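PDB 6HEE: cell division protein FtsX, which forms with FtsE the ABC transporter-like complex FtsEX, which takes part in cell division and is required for normal growth and cellular morphology. Local coordinates for residues 55-60 and 87-92. Sequence-based numbering, arbitrary orientation.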
loop_
_atom_site.group_PDB
_atom_site.type_symbol
_atom_site.label_atom_id
_atom_site.label_comp_id
_atom_site.label_asym_id
_atom_site.label_seq_id
_atom_site.Cartn_x
_atom_site.Cartn_y
_atom_site.Cartn_z
ATOM N N VAL A 55 6.672 -6.301 22.392
ATOM C CA VAL A 55 6.711 -6.275 20.929
ATOM C C VAL A 55 5.400 -6.877 20.438
ATOM O O VAL A 55 5.183 -8.082 20.578
ATOM C CB VAL A 55 7.903 -7.057 20.362
ATOM C CG1 VAL A 55 7.950 -6.949 18.798
ATOM C CG2 VAL A 55 9.182 -6.547 20.963
ATOM N N THR A 56 4.528 -6.049 19.869
ATOM C CA THR A 56 3.189 -6.477 19.479
ATOM C C THR A 56 3.004 -6.398 17.959
ATOM O O THR A 56 3.219 -5.341 17.344
ATOM C CB THR A 56 2.148 -5.613 20.214
ATOM O OG1 THR A 56 2.514 -5.528 21.605
ATOM C CG2 THR A 56 0.730 -6.207 20.089
ATOM N N PHE A 57 2.586 -7.510 17.360
ATOM C CA PHE A 57 2.330 -7.559 15.918
ATOM C C PHE A 57 1.083 -6.757 15.555
ATOM O O PHE A 57 0.015 -6.960 16.138
ATOM C CB PHE A 57 2.134 -9.007 15.469
ATOM C CG PHE A 57 2.003 -9.179 13.959
ATOM C CD1 PHE A 57 3.109 -9.029 13.130
ATOM C CD2 PHE A 57 0.782 -9.532 13.384
ATOM C CE1 PHE A 57 3.008 -9.205 11.728
ATOM C CE2 PHE A 57 0.668 -9.729 11.982
ATOM C CZ PHE A 57 1.782 -9.560 11.159
ATOM N N SER A 58 1.201 -5.905 14.535
ATOM C CA SER A 58 0.063 -5.187 13.963
ATOM C C SER A 58 -0.042 -5.511 12.472
ATOM O O SER A 58 0.802 -5.076 11.687
ATOM C CB SER A 58 0.219 -3.681 14.174
ATOM O OG SER A 58 -0.792 -2.987 13.479
ATOM N N SER A 59 -1.098 -6.218 12.067
ATOM C CA SER A 59 -1.204 -6.633 10.667
ATOM C C SER A 59 -1.716 -5.496 9.790
ATOM O O SER A 59 -2.391 -4.558 10.247
ATOM C CB SER A 59 -2.129 -7.850 10.508
ATOM O OG SER A 59 -3.493 -7.502 10.690
ATOM N N LYS A 60 -1.389 -5.596 8.503
ATOM C CA LYS A 60 -1.875 -4.606 7.551
ATOM C C LYS A 60 -3.400 -4.648 7.440
ATOM O O LYS A 60 -4.036 -3.602 7.247
ATOM C CB LYS A 60 -1.203 -4.815 6.196
ATOM C CG LYS A 60 -1.414 -6.204 5.592
ATOM C CD LYS A 60 -0.434 -6.479 4.455
ATOM C CE LYS A 60 -1.010 -7.480 3.462
ATOM N NZ LYS A 60 -1.331 -8.787 4.126
ATOM N N ASP A 87 2.862 -4.856 7.347
ATOM C CA ASP A 87 2.828 -5.538 8.641
ATOM C C ASP A 87 3.905 -4.870 9.493
ATOM O O ASP A 87 4.966 -4.488 8.995
ATOM C CB ASP A 87 3.108 -7.041 8.615
ATOM C CG ASP A 87 2.069 -7.844 7.879
ATOM O OD1 ASP A 87 0.876 -7.459 7.775
ATOM O OD2 ASP A 87 2.474 -8.915 7.426
ATOM N N ALA A 88 3.650 -4.754 10.795
ATOM C CA ALA A 88 4.626 -4.088 11.650
ATOM C C ALA A 88 4.635 -4.712 13.030
ATOM O O ALA A 88 3.736 -5.468 13.399
ATOM C CB ALA A 88 4.354 -2.585 11.769
ATOM N N TYR A 89 5.689 -4.399 13.777
ATOM C CA TYR A 89 5.746 -4.605 15.215
ATOM C C TYR A 89 5.725 -3.238 15.903
ATOM O O TYR A 89 6.523 -2.354 15.569
ATOM C CB TYR A 89 6.991 -5.387 15.620
ATOM C CG TYR A 89 6.952 -6.846 15.226
ATOM C CD1 TYR A 89 6.071 -7.716 15.834
ATOM C CD2 TYR A 89 7.799 -7.354 14.225
ATOM C CE1 TYR A 89 6.001 -9.052 15.457
ATOM C CE2 TYR A 89 7.740 -8.673 13.857
ATOM C CZ TYR A 89 6.835 -9.516 14.474
ATOM O OH TYR A 89 6.784 -10.839 14.128
ATOM N N ILE A 90 4.782 -3.051 16.827
ATOM C CA ILE A 90 4.750 -1.865 17.681
ATOM C C ILE A 90 5.642 -2.198 18.866
ATOM O O ILE A 90 5.321 -3.095 19.649
ATOM C CB ILE A 90 3.328 -1.515 18.155
ATOM C CG1 ILE A 90 2.323 -1.466 17.003
ATOM C CG2 ILE A 90 3.318 -0.185 18.994
ATOM C CD1 ILE A 90 2.873 -0.807 15.745
ATOM N N VAL A 91 6.777 -1.523 18.979
ATOM C CA VAL A 91 7.743 -1.807 20.035
ATOM C C VAL A 91 7.577 -0.785 21.159
ATOM O O VAL A 91 7.447 0.424 20.904
ATOM C CB VAL A 91 9.176 -1.808 19.483
ATOM C CG1 VAL A 91 10.165 -2.132 20.578
ATOM C CG2 VAL A 91 9.300 -2.845 18.368
ATOM N N GLU A 92 7.552 -1.271 22.401
ATOM C CA GLU A 92 7.492 -0.418 23.585
ATOM C C GLU A 92 8.867 -0.425 24.240
ATOM O O GLU A 92 9.332 -1.469 24.718
ATOM C CB GLU A 92 6.417 -0.882 24.562
ATOM C CG GLU A 92 6.509 -0.195 25.943
ATOM C CD GLU A 92 5.232 -0.334 26.759
ATOM O OE1 GLU A 92 4.791 -1.486 26.984
ATOM O OE2 GLU A 92 4.673 0.706 27.183
HETATM O O HOH W 1 3.988 -3.566 22.139
#
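T56 and S58 pair with I90 and A88 through four backbone hydrogen bonds, joining antiparallel strands 52-58 and 88-93; the straightest runs from S58 N to A88 O, 2.8 Å. The tight part lies on the face that carries V55, F57, Y89 and V91. Here the ring of F57 turns its edge toward the face of Y89 in an offset edge-to-face pair, centroids 5.6 Å apart and planes at 63°. With CG of F57 anti to the backbone N (chi1 -174°), CD1 comes 3.7 Å from Y89 CE1 while CZ reaches the carboxylate carbon of D87. V55 CG1 packs beside the same ring, 3.6 Å from Y89 CD1, and D22 hydrogen-bonds the Y89 hydroxyl. Where 52-58 gives way to helix 60-71, D87 OD1 accepts the backbone N of K60 at 3.0 Å, nearly along its C-O axis, tying the first turn of that helix to D87; K60 NZ stays 4.5 Å from D87 OD1, too far for a salt bridge. The opposite face is looser: S58 CB only brushes I90 CG1 at 4.2 Å, and a water donates to I90 O. Within the chain 52-58 is an edge strand of the four-stranded antiparallel sheet of the FtsX extracellular domain, whereas 88-93 also pairs with strand 11-16, and helix 41-47 packs over V55 and V91.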